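Local coordinates for actin-related protein 8 (Homo sapiens, PDB 4FO0) that binds ATP, has low basal ATPase activity and serves as a proposed core subunit of the INO80 chromatin-remodelling complex, at residues A[320-326]-A[513-519]; A[96-100]-A[351-355]; A[506-512]-A[549-553]; A[280-284]-A[312-316]. One frame throughout, in Å; residues are numbered along the deposited sequence.

Along the chain the order begins with 96-100, then both segments of contact 4, then 320-326, 351-355, 506-512, 513-519 and 549-553. Contact 4 lies inside the loop closed by contact 2. Helix 306-319 runs from contact 4 toward contact 1. Segment 506-512, at the end of strand 503-507, continues directly into 513-519. Contacts 1 and 2 have centres about 12 Å apart and touch, with His-321 N near Lys-354 O. Contacts 3 and 4 have centres about 15 Å apart and both reach ATP. Contact 2 is farther out, its centre about 26 Å from that of contact 3. The series runs from the actin-fold nucleotide pocket through loop 320-326 to loop 96-100 and the start of helix 353-359.

Contact 1: A[320-326]-A[513-519]; sequences CHLDQDI and FHKAQEF
Leu-322 is the middle of this contact and meets five residues of 513-519. Its backbone N gives a hydrogen bond of 2.9 Å to His-514 O. Its CG stands beside the backbone N and anti to the carbonyl carbon (chi1 -71°), and the two methyls part from there. CD2 sits over the centre of the Phe-519 ring in a CH-pi contact, 4.1 Å from the ring centroid. CD1 touches Ala-516 CB at 3.9 Å and also reaches Phe-513 CB. Cys-320 CB lies 3.6 Å from Phe-513 CE1. Phe-287 and Pro-358 also touch Cys-320, so this part is closely packed. A water links Cys-320 O to His-514 N.

The other side is looser and more polar. Asp-323 and Lys-515 run side by side, with Asp-323 CB 3.4 Å from Lys-515 CG. Their charged ends do not meet. Lys-515 NZ instead forms a salt bridge with Glu-518 OE2 at 3.6 Å. Asp-323 OD2 lies at the edge of the exposed His-514 ring, 3.6 Å from CE1. Asp-323 OD1 accepts from Asp-325 N and so closes an Asx turn.

A type II turn from Phe-513 to Ala-516 puts Lys-515 at the N-cap of helix 516-527. Phe-513 itself lines the ATP pocket. Here the 320-326 loop packs on the type II turn and N-terminus of helix 516-527, at the border of the nucleotide site of the actin fold.

Contact 2: A[96-100]-A[351-355]; sequences RRIPV and GDEKL
Arg-97 NH2 gives the Asp-352 OD1 atom a hydrogen bond of 2.8 Å, and the pair is a salt bridge. The N-H...O angle is 158°. In this actin fold it ties the loop before helix 102-109 to the start region of helix 353-359. The oxygen lies near the guanidinium plane and is met on its anti side. The guanidinium and carboxylate planes are 61° apart, so the two groups do not lie flat together as a two-bond pair.

The second carboxylate oxygen is used too. Asp-352 OD2 accepts from Val-100 N at 3.0 Å, on the syn side, in an almost straight bond. The carboxylate therefore holds a side chain with one oxygen and a backbone with the other. A leucine in place of Asp-352 would probably leave Val-100 N without its acceptor and the charge of Arg-97 without its carboxylate mate. A water adds a further link: it lies 2.8 Å from Val-100 O and accepts from Asp-352 N. Val-100 CG2 also rests on Gly-351 CA, where there is no side chain between them.

Arg-97 reaches the site in an extended chain, with CG anti to the backbone N (chi1 -174°). Its NH1 turns the other way and donates to Ile-326 O, so the guanidinium has partners on both the 351-355 and 320-326 segments. Ile-86 of helix 71-88 touches both Arg-97 and Leu-355. Leu-355 covers one guanidinium face, with its CD2 over the centre and 3.6 Å from Arg-97 CZ.

Contact 3: A[506-512]-A[549-553]; sequences VVGGGLM and DPRLI. With ATP (adenosine-5'-triphosphate), chain C.
Gly-508 N donates to Pro-550 O at 2.8 Å, and this backbone bond joins the end of strand 503-507 to the loop before helix 553-563. The donor lies well above the carbonyl plane, 67° out of it. At phi 82° a side chain on Gly-508 would jam against Val-507 O. A type I turn follows from Gly-509 to Met-512.

Met-512 crosses Arg-551 at about a right angle. Its CE lies over one face of the guanidinium, offset toward the rim, and its SD is 3.7 Å from Arg-551 NE. Met-512 CG also touches Pro-550 CG at 3.8 Å. Met-512 CB reaches the adenine, 3.6 Å from ATP C6.

A bend at chi3 (-58°) brings Arg-551 back to Asp-549, two residues earlier. There NE donates to Asp-549 OD1 at 2.9 Å, in the guanidinium plane and on the syn lone pair. The same oxygen accepts from Arg-551 N in an Asx turn.

Gly-509 N donates to ATP O2A at 3.2 Å. Gly-508 to Gly-510 fit the glycine-rich adenosine motif of the actin family. The chemistry suggests a carboxylate that fixes the arginine and partly offsets its charge beside the adenine, while the Gly-509 N-H donates to an alpha-phosphate oxygen.

Contact 4: A[280-284]-A[312-316]; sequences GSDVS and LQHLK. With ATP (adenosine-5'-triphosphate), chain C.
The side-chain amide of Gln-313 lies beside both Ser-284 and the ribose. ATP O2' lies above one of its faces, 3.6 Å from Gln-313 CD. Ser-284 OG comes to its outer end at a slant, on the same side of the plane as O2' and 3.9 Å from the same CD, and Ser-281 passes close to that end too. This is part of the nucleotide pocket of the actin fold, where helices 280-293 and 306-319 meet beside the ribose. The short helix segments cross at 90°, with their axes 9.3 Å apart.

Lys-316 carries most of the polar contact. Its NZ donates to Gly-280 O at 2.8 Å, coming from above the carbonyl plane. That oxygen also accepts from Ser-284 N, as part of the helix. The same NZ donates to ATP O2' at 2.8 Å and makes weaker bonds to ATP O3' and Ser-284 OG. The ammonium thus holds the ribose hydroxyls and the first turn of helix 280-293 at once. Lys-316 CG is anti to the backbone N (chi1 167°), and a bend at chi3 (68°) brings NZ to the start of helix 280-293. A methionine in place of Lys-316 would probably take from Gly-280 O and ATP O2' the ammonium donor they share.

Gly-280 has no side chain, and its CA comes 3.2 Å from ATP O3'. Next to it, Ser-281 OG is hydrogen-bonded to Asp-255 O. Glu-317 also binds the nucleotide. The carbon chain of Lys-316 packs crosswise on Val-283, whose CG1 lies 3.6 Å from Lys-316 CD.

Contact 1: A[320-326]-A[513-519]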
# COMPACT_ATOMS: atom_id res chain seq x y z
N CYS A 320 -8.44 -14.23 4.42
CA CYS A 320 -7.71 -13.82 5.61
C CYS A 320 -8.55 -12.95 6.56
O CYS A 320 -9.37 -12.14 6.12
CB CYS A 320 -6.41 -13.12 5.20
SG CYS A 320 -5.23 -14.31 4.47
N HIS A 321 -8.37 -13.16 7.85
CA HIS A 321 -9.12 -12.41 8.87
C HIS A 321 -8.25 -12.30 10.11
O HIS A 321 -7.28 -13.04 10.25
CB HIS A 321 -10.43 -13.13 9.21
CG HIS A 321 -10.22 -14.49 9.83
ND1 HIS A 321 -10.10 -14.67 11.19
CD2 HIS A 321 -10.09 -15.71 9.27
CE1 HIS A 321 -9.90 -15.95 11.44
NE2 HIS A 321 -9.90 -16.61 10.30
N LEU A 322 -8.59 -11.37 11.00
CA LEU A 322 -7.94 -11.28 12.31
C LEU A 322 -8.95 -11.50 13.44
O LEU A 322 -8.97 -10.76 14.43
CB LEU A 322 -7.23 -9.94 12.49
CG LEU A 322 -5.98 -9.74 11.65
CD1 LEU A 322 -5.59 -8.26 11.62
CD2 LEU A 322 -4.84 -10.57 12.21
N ASP A 323 -9.79 -12.51 13.28
CA ASP A 323 -10.85 -12.79 14.23
C ASP A 323 -10.61 -14.14 14.96
O ASP A 323 -10.71 -15.20 14.35
CB ASP A 323 -12.18 -12.80 13.47
CG ASP A 323 -13.38 -13.05 14.35
OD1 ASP A 323 -13.20 -13.36 15.55
OD2 ASP A 323 -14.52 -12.97 13.83
N GLN A 324 -10.28 -14.09 16.25
CA GLN A 324 -10.04 -15.33 17.02
C GLN A 324 -11.19 -16.32 16.91
O GLN A 324 -10.99 -17.53 16.95
CB GLN A 324 -9.83 -15.05 18.50
CG GLN A 324 -8.44 -14.61 18.86
CD GLN A 324 -7.40 -15.69 18.63
OE1 GLN A 324 -6.48 -15.52 17.82
NE2 GLN A 324 -7.51 -16.80 19.36
N ASP A 325 -12.39 -15.79 16.79
CA ASP A 325 -13.59 -16.60 16.92
C ASP A 325 -13.95 -17.41 15.68
O ASP A 325 -14.78 -18.32 15.74
CB ASP A 325 -14.76 -15.74 17.40
CG ASP A 325 -14.48 -15.09 18.74
OD1 ASP A 325 -13.81 -15.72 19.59
OD2 ASP A 325 -14.91 -13.93 18.95
N ILE A 326 -13.32 -17.08 14.56
CA ILE A 326 -13.43 -17.88 13.34
C ILE A 326 -12.36 -18.96 13.40
O ILE A 326 -11.17 -18.67 13.30
CB ILE A 326 -13.19 -17.03 12.07
CG1 ILE A 326 -14.22 -15.91 11.95
CG2 ILE A 326 -13.24 -17.88 10.82
CD1 ILE A 326 -14.01 -15.07 10.70
N PHE A 513 -8.35 -6.28 7.03
CA PHE A 513 -8.90 -7.56 7.45
C PHE A 513 -10.03 -7.43 8.46
O PHE A 513 -10.05 -6.54 9.29
CB PHE A 513 -7.83 -8.44 8.05
CG PHE A 513 -6.64 -8.58 7.19
CD1 PHE A 513 -6.64 -9.49 6.15
CD2 PHE A 513 -5.51 -7.81 7.41
CE1 PHE A 513 -5.54 -9.63 5.34
CE2 PHE A 513 -4.40 -7.96 6.61
CZ PHE A 513 -4.41 -8.87 5.57
N HIS A 514 -10.96 -8.37 8.38
CA HIS A 514 -12.07 -8.45 9.30
C HIS A 514 -11.56 -8.55 10.74
O HIS A 514 -10.67 -9.36 11.05
CB HIS A 514 -12.94 -9.64 8.90
CG HIS A 514 -14.17 -9.81 9.72
ND1 HIS A 514 -14.32 -10.82 10.64
CD2 HIS A 514 -15.33 -9.10 9.75
CE1 HIS A 514 -15.51 -10.72 11.21
NE2 HIS A 514 -16.14 -9.68 10.69
N LYS A 515 -12.10 -7.70 11.62
CA LYS A 515 -11.72 -7.62 13.04
C LYS A 515 -10.36 -6.98 13.29
O LYS A 515 -9.82 -7.05 14.39
CB LYS A 515 -11.78 -9.00 13.71
CG LYS A 515 -13.17 -9.57 13.84
CD LYS A 515 -14.09 -8.58 14.51
CE LYS A 515 -15.44 -9.21 14.87
NZ LYS A 515 -16.34 -8.28 15.62
N ALA A 516 -9.80 -6.35 12.27
CA ALA A 516 -8.47 -5.80 12.43
C ALA A 516 -8.45 -4.74 13.55
O ALA A 516 -7.54 -4.73 14.39
CB ALA A 516 -7.96 -5.25 11.12
N GLN A 517 -9.44 -3.86 13.56
CA GLN A 517 -9.50 -2.79 14.56
C GLN A 517 -9.43 -3.30 16.00
O GLN A 517 -8.56 -2.90 16.78
CB GLN A 517 -10.76 -1.93 14.38
CG GLN A 517 -11.08 -1.11 15.60
CD GLN A 517 -12.26 -0.21 15.40
OE1 GLN A 517 -12.40 0.45 14.36
NE2 GLN A 517 -13.14 -0.17 16.40
N GLU A 518 -10.38 -4.17 16.35
CA GLU A 518 -10.41 -4.87 17.62
C GLU A 518 -9.09 -5.57 17.90
O GLU A 518 -8.48 -5.38 18.95
CB GLU A 518 -11.54 -5.91 17.64
CG GLU A 518 -12.91 -5.38 17.16
CD GLU A 518 -13.02 -5.21 15.64
OE1 GLU A 518 -12.05 -4.76 14.99
OE2 GLU A 518 -14.10 -5.54 15.08
N PHE A 519 -8.65 -6.38 16.94
CA PHE A 519 -7.45 -7.19 17.15
C PHE A 519 -6.29 -6.34 17.61
O PHE A 519 -5.57 -6.68 18.55
CB PHE A 519 -7.07 -7.93 15.88
CG PHE A 519 -5.80 -8.69 15.99
CD1 PHE A 519 -4.58 -8.05 15.83
CD2 PHE A 519 -5.81 -10.05 16.25
CE1 PHE A 519 -3.39 -8.75 15.94
CE2 PHE A 519 -4.62 -10.76 16.34
CZ PHE A 519 -3.40 -10.11 16.19
O HOH W 1 -11.09 -10.14 6.27

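Contact 2: A[96-100]-A[351-355]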
# COMPACT_ATOMS: atom_id res chain seq x y z
N ARG A 96 -9.81 -21.96 24.94
CA ARG A 96 -8.73 -21.96 23.95
C ARG A 96 -9.23 -22.21 22.53
O ARG A 96 -10.19 -22.96 22.30
CB ARG A 96 -7.68 -23.01 24.26
CG ARG A 96 -6.94 -22.79 25.54
CD ARG A 96 -5.88 -21.73 25.41
NE ARG A 96 -5.20 -21.57 26.68
CZ ARG A 96 -4.32 -20.61 26.94
NH1 ARG A 96 -4.01 -19.73 26.01
NH2 ARG A 96 -3.75 -20.55 28.13
N ARG A 97 -8.53 -21.60 21.58
CA ARG A 97 -8.79 -21.84 20.16
C ARG A 97 -8.09 -23.15 19.75
O ARG A 97 -6.87 -23.27 19.83
CB ARG A 97 -8.26 -20.66 19.36
CG ARG A 97 -8.57 -20.70 17.89
CD ARG A 97 -7.46 -19.99 17.15
NE ARG A 97 -7.46 -20.29 15.72
CZ ARG A 97 -8.22 -19.65 14.84
NH1 ARG A 97 -9.04 -18.69 15.25
NH2 ARG A 97 -8.16 -19.96 13.57
N ILE A 98 -8.88 -24.13 19.35
CA ILE A 98 -8.34 -25.44 18.99
C ILE A 98 -7.70 -25.39 17.60
O ILE A 98 -8.36 -25.15 16.60
CB ILE A 98 -9.46 -26.51 19.02
CG1 ILE A 98 -10.05 -26.63 20.42
CG2 ILE A 98 -8.94 -27.87 18.59
CD1 ILE A 98 -11.30 -27.47 20.45
N PRO A 99 -6.39 -25.63 17.54
CA PRO A 99 -5.72 -25.60 16.24
C PRO A 99 -6.18 -26.74 15.34
O PRO A 99 -6.55 -27.81 15.84
CB PRO A 99 -4.24 -25.76 16.61
CG PRO A 99 -4.27 -26.51 17.89
CD PRO A 99 -5.49 -26.02 18.63
N VAL A 100 -6.16 -26.52 14.03
CA VAL A 100 -6.49 -27.56 13.06
C VAL A 100 -5.29 -27.84 12.18
O VAL A 100 -4.50 -26.94 11.92
CB VAL A 100 -7.66 -27.15 12.17
CG1 VAL A 100 -8.96 -27.15 12.97
CG2 VAL A 100 -7.38 -25.78 11.56
N GLY A 351 -7.90 -23.78 7.20
CA GLY A 351 -7.93 -23.60 8.64
C GLY A 351 -7.30 -22.32 9.15
O GLY A 351 -7.78 -21.21 8.91
N ASP A 352 -6.19 -22.47 9.85
CA ASP A 352 -5.64 -21.37 10.62
C ASP A 352 -4.80 -20.45 9.74
O ASP A 352 -4.62 -19.26 10.03
CB ASP A 352 -4.85 -21.92 11.80
CG ASP A 352 -5.70 -22.79 12.72
OD1 ASP A 352 -6.87 -22.42 13.01
OD2 ASP A 352 -5.20 -23.86 13.14
N GLU A 353 -4.31 -20.99 8.64
CA GLU A 353 -3.66 -20.17 7.64
C GLU A 353 -4.40 -18.82 7.41
O GLU A 353 -3.78 -17.78 7.22
CB GLU A 353 -3.53 -20.96 6.35
CG GLU A 353 -4.58 -22.05 6.21
CD GLU A 353 -4.19 -23.37 6.85
OE1 GLU A 353 -5.08 -24.03 7.41
OE2 GLU A 353 -3.00 -23.77 6.77
N LYS A 354 -5.73 -18.83 7.47
CA LYS A 354 -6.49 -17.60 7.26
C LYS A 354 -6.21 -16.54 8.30
O LYS A 354 -6.41 -15.36 8.05
CB LYS A 354 -8.00 -17.87 7.21
CG LYS A 354 -8.45 -18.69 6.02
CD LYS A 354 -9.94 -18.92 6.06
CE LYS A 354 -10.31 -19.88 7.16
NZ LYS A 354 -11.79 -19.91 7.28
N LEU A 355 -5.77 -16.98 9.48
CA LEU A 355 -5.46 -16.07 10.59
C LEU A 355 -3.96 -15.89 10.80
O LEU A 355 -3.50 -14.81 11.11
CB LEU A 355 -6.10 -16.57 11.88
CG LEU A 355 -5.75 -15.83 13.18
CD1 LEU A 355 -6.32 -14.41 13.21
CD2 LEU A 355 -6.28 -16.63 14.33
O HOH W 2 -9.49 -19.35 10.54
O HOH W 3 -4.53 -24.94 10.01

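Contact 3: A[506-512]-A[549-553]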
# COMPACT_ATOMS: atom_id res chain seq x y z
N VAL A 506 -5.64 3.96 11.55
CA VAL A 506 -5.05 3.02 10.61
C VAL A 506 -5.59 3.17 9.19
O VAL A 506 -6.79 3.05 8.92
CB VAL A 506 -5.18 1.57 11.07
CG1 VAL A 506 -4.59 0.65 10.01
CG2 VAL A 506 -4.45 1.40 12.38
N VAL A 507 -4.66 3.41 8.29
CA VAL A 507 -4.98 3.83 6.95
C VAL A 507 -4.33 2.94 5.86
O VAL A 507 -3.44 2.12 6.15
CB VAL A 507 -4.62 5.31 6.85
CG1 VAL A 507 -3.54 5.55 5.83
CG2 VAL A 507 -5.86 6.15 6.64
N GLY A 508 -4.80 3.05 4.62
CA GLY A 508 -4.31 2.21 3.54
C GLY A 508 -4.96 0.84 3.49
O GLY A 508 -5.76 0.49 4.34
N GLY A 509 -4.61 0.04 2.49
CA GLY A 509 -5.32 -1.20 2.24
C GLY A 509 -4.79 -2.38 3.02
O GLY A 509 -5.52 -3.35 3.27
N GLY A 510 -3.53 -2.29 3.42
CA GLY A 510 -2.79 -3.44 3.94
C GLY A 510 -3.41 -4.11 5.15
O GLY A 510 -3.22 -5.29 5.36
N LEU A 511 -4.14 -3.35 5.97
CA LEU A 511 -4.72 -3.95 7.17
C LEU A 511 -6.24 -3.99 7.11
O LEU A 511 -6.92 -3.85 8.11
CB LEU A 511 -4.22 -3.24 8.44
CG LEU A 511 -4.16 -4.09 9.71
CD1 LEU A 511 -2.97 -5.04 9.70
CD2 LEU A 511 -4.10 -3.20 10.93
N MET A 512 -6.78 -4.22 5.91
CA MET A 512 -8.22 -4.24 5.73
C MET A 512 -8.89 -5.58 6.05
O MET A 512 -9.89 -5.94 5.45
CB MET A 512 -8.59 -3.70 4.35
CG MET A 512 -8.72 -2.17 4.34
SD MET A 512 -9.10 -1.43 2.75
CE MET A 512 -10.47 -2.42 2.17
N ASP A 549 -13.28 4.49 2.98
CA ASP A 549 -12.33 3.52 2.48
C ASP A 549 -10.94 3.92 3.01
O ASP A 549 -10.48 5.03 2.75
CB ASP A 549 -12.38 3.55 0.94
CG ASP A 549 -11.60 2.42 0.28
OD1 ASP A 549 -10.77 1.77 0.94
OD2 ASP A 549 -11.82 2.20 -0.94
N PRO A 550 -10.30 3.04 3.79
CA PRO A 550 -8.98 3.36 4.35
C PRO A 550 -7.95 3.68 3.27
O PRO A 550 -6.99 4.42 3.49
CB PRO A 550 -8.58 2.08 5.08
CG PRO A 550 -9.86 1.34 5.32
CD PRO A 550 -10.80 1.72 4.23
N ARG A 551 -8.16 3.13 2.09
CA ARG A 551 -7.26 3.41 0.98
C ARG A 551 -7.33 4.84 0.50
O ARG A 551 -6.37 5.34 -0.08
CB ARG A 551 -7.52 2.45 -0.17
CG ARG A 551 -7.01 1.07 0.14
CD ARG A 551 -7.60 0.07 -0.77
NE ARG A 551 -9.05 0.09 -0.67
CZ ARG A 551 -9.84 -0.75 -1.31
NH1 ARG A 551 -9.32 -1.67 -2.11
NH2 ARG A 551 -11.15 -0.66 -1.16
N LEU A 552 -8.45 5.52 0.76
CA LEU A 552 -8.68 6.85 0.20
C LEU A 552 -8.55 8.02 1.19
O LEU A 552 -8.62 9.18 0.77
CB LEU A 552 -10.04 6.92 -0.47
CG LEU A 552 -10.30 5.80 -1.47
CD1 LEU A 552 -11.75 5.86 -1.94
CD2 LEU A 552 -9.35 5.90 -2.65
N ILE A 553 -8.38 7.72 2.47
CA ILE A 553 -8.32 8.75 3.50
C ILE A 553 -7.27 9.83 3.19
O ILE A 553 -7.55 11.03 3.29
CB ILE A 553 -8.04 8.16 4.90
CG1 ILE A 553 -8.98 6.99 5.18
CG2 ILE A 553 -8.20 9.23 5.96
CD1 ILE A 553 -10.42 7.30 4.87
PG ATP C . 2.42 1.36 -0.53
O1G ATP C . 1.63 2.28 0.38
O2G ATP C . 3.30 2.06 -1.53
O3G ATP C . 3.10 0.20 0.16
PB ATP C . -0.10 1.27 -1.97
O1B ATP C . -0.18 0.79 -3.39
O2B ATP C . -0.36 2.71 -1.56
O3B ATP C . 1.29 0.67 -1.43
PA ATP C . -2.60 0.47 -0.85
O1A ATP C . -3.27 0.54 -2.20
O2A ATP C . -2.89 1.48 0.23
O3A ATP C . -1.03 0.30 -1.08
O5' ATP C . -2.93 -0.98 -0.25
C5' ATP C . -2.71 -2.09 -1.09
C4' ATP C . -2.80 -3.34 -0.25
O4' ATP C . -4.09 -3.36 0.34
C3' ATP C . -2.68 -4.62 -1.08
O3' ATP C . -1.74 -5.50 -0.46
C2' ATP C . -4.07 -5.22 -1.03
O2' ATP C . -4.06 -6.64 -1.06
C1' ATP C . -4.54 -4.71 0.31
N9 ATP C . -6.00 -4.86 0.44
C8 ATP C . -6.93 -4.22 -0.29
N7 ATP C . -8.17 -4.60 0.08
C5 ATP C . -8.04 -5.49 1.07
C6 ATP C . -8.96 -6.29 1.90
N6 ATP C . -10.30 -6.17 1.72
N1 ATP C . -8.41 -7.12 2.82
C2 ATP C . -7.08 -7.23 2.99
N3 ATP C . -6.18 -6.54 2.26
C4 ATP C . -6.60 -5.67 1.30

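Contact 4: A[280-284]-A[312-316]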
# COMPACT_ATOMS: atom_id res chain seq x y z
N GLY A 280 0.87 -5.39 2.61
CA GLY A 280 -0.08 -6.38 2.13
C GLY A 280 0.50 -7.49 1.27
O GLY A 280 0.05 -8.63 1.32
N SER A 281 1.51 -7.16 0.46
CA SER A 281 2.01 -8.10 -0.52
C SER A 281 2.73 -9.24 0.19
O SER A 281 2.56 -10.40 -0.17
CB SER A 281 2.94 -7.41 -1.53
OG SER A 281 4.12 -6.93 -0.90
N ASP A 282 3.52 -8.89 1.20
CA ASP A 282 4.18 -9.89 2.05
C ASP A 282 3.20 -10.85 2.70
O ASP A 282 3.44 -12.05 2.74
CB ASP A 282 5.03 -9.20 3.10
CG ASP A 282 6.02 -8.23 2.50
OD1 ASP A 282 7.06 -8.70 1.99
OD2 ASP A 282 5.74 -7.01 2.52
N VAL A 283 2.09 -10.32 3.19
CA VAL A 283 1.01 -11.17 3.66
C VAL A 283 0.47 -12.09 2.57
O VAL A 283 0.17 -13.25 2.81
CB VAL A 283 -0.15 -10.34 4.17
CG1 VAL A 283 -1.29 -11.25 4.62
CG2 VAL A 283 0.32 -9.44 5.28
N SER A 284 0.32 -11.55 1.37
CA SER A 284 -0.19 -12.34 0.26
C SER A 284 0.74 -13.51 -0.02
O SER A 284 0.29 -14.61 -0.30
CB SER A 284 -0.36 -11.48 -1.00
OG SER A 284 -1.49 -10.62 -0.87
N LEU A 312 -3.53 -14.34 -5.86
CA LEU A 312 -3.09 -14.42 -4.47
C LEU A 312 -3.56 -13.21 -3.67
O LEU A 312 -4.14 -13.37 -2.59
CB LEU A 312 -1.58 -14.61 -4.39
CG LEU A 312 -1.13 -15.91 -5.10
CD1 LEU A 312 0.39 -16.09 -5.11
CD2 LEU A 312 -1.83 -17.13 -4.49
N GLN A 313 -3.35 -12.00 -4.20
CA GLN A 313 -3.88 -10.82 -3.51
C GLN A 313 -5.36 -11.03 -3.24
O GLN A 313 -5.84 -10.76 -2.14
CB GLN A 313 -3.68 -9.54 -4.31
CG GLN A 313 -2.26 -9.14 -4.50
CD GLN A 313 -1.86 -7.97 -3.64
OE1 GLN A 313 -1.15 -8.12 -2.63
NE2 GLN A 313 -2.30 -6.77 -4.03
N HIS A 314 -6.07 -11.53 -4.25
CA HIS A 314 -7.51 -11.62 -4.14
C HIS A 314 -7.92 -12.63 -3.08
O HIS A 314 -8.81 -12.36 -2.27
CB HIS A 314 -8.15 -11.96 -5.49
CG HIS A 314 -9.61 -12.28 -5.39
ND1 HIS A 314 -10.55 -11.33 -5.06
CD2 HIS A 314 -10.27 -13.45 -5.53
CE1 HIS A 314 -11.75 -11.90 -5.02
NE2 HIS A 314 -11.60 -13.19 -5.30
N LEU A 315 -7.26 -13.78 -3.10
CA LEU A 315 -7.51 -14.83 -2.13
C LEU A 315 -7.29 -14.34 -0.70
O LEU A 315 -8.13 -14.54 0.18
CB LEU A 315 -6.65 -16.06 -2.42
CG LEU A 315 -7.07 -16.79 -3.71
CD1 LEU A 315 -6.33 -18.09 -3.90
CD2 LEU A 315 -8.58 -17.03 -3.73
N LYS A 316 -6.15 -13.69 -0.47
CA LYS A 316 -5.91 -13.07 0.82
C LYS A 316 -7.08 -12.16 1.23
O LYS A 316 -7.53 -12.20 2.37
CB LYS A 316 -4.63 -12.25 0.81
CG LYS A 316 -4.51 -11.35 2.04
CD LYS A 316 -3.42 -10.32 1.91
CE LYS A 316 -3.74 -9.30 0.85
NZ LYS A 316 -2.69 -8.26 0.80
PG ATP C . 2.42 1.36 -0.53
O1G ATP C . 1.63 2.28 0.38
O2G ATP C . 3.30 2.06 -1.53
O3G ATP C . 3.10 0.20 0.16
PB ATP C . -0.10 1.27 -1.97
O1B ATP C . -0.18 0.79 -3.39
O2B ATP C . -0.36 2.71 -1.56
O3B ATP C . 1.29 0.67 -1.43
PA ATP C . -2.60 0.47 -0.85
O1A ATP C . -3.27 0.54 -2.20
O2A ATP C . -2.89 1.48 0.23
O3A ATP C . -1.03 0.30 -1.08
O5' ATP C . -2.93 -0.98 -0.25
C5' ATP C . -2.71 -2.09 -1.09
C4' ATP C . -2.80 -3.34 -0.25
O4' ATP C . -4.09 -3.36 0.34
C3' ATP C . -2.68 -4.62 -1.08
O3' ATP C . -1.74 -5.50 -0.46
C2' ATP C . -4.07 -5.22 -1.03
O2' ATP C . -4.06 -6.64 -1.06
C1' ATP C . -4.54 -4.71 0.31
N9 ATP C . -6.00 -4.86 0.44
C8 ATP C . -6.93 -4.22 -0.29
N7 ATP C . -8.17 -4.60 0.08
C5 ATP C . -8.04 -5.49 1.07
C6 ATP C . -8.96 -6.29 1.90
N6 ATP C . -10.30 -6.17 1.72
N1 ATP C . -8.41 -7.12 2.82
C2 ATP C . -7.08 -7.23 2.99
N3 ATP C . -6.18 -6.54 2.26
C4 ATP C . -6.60 -5.67 1.30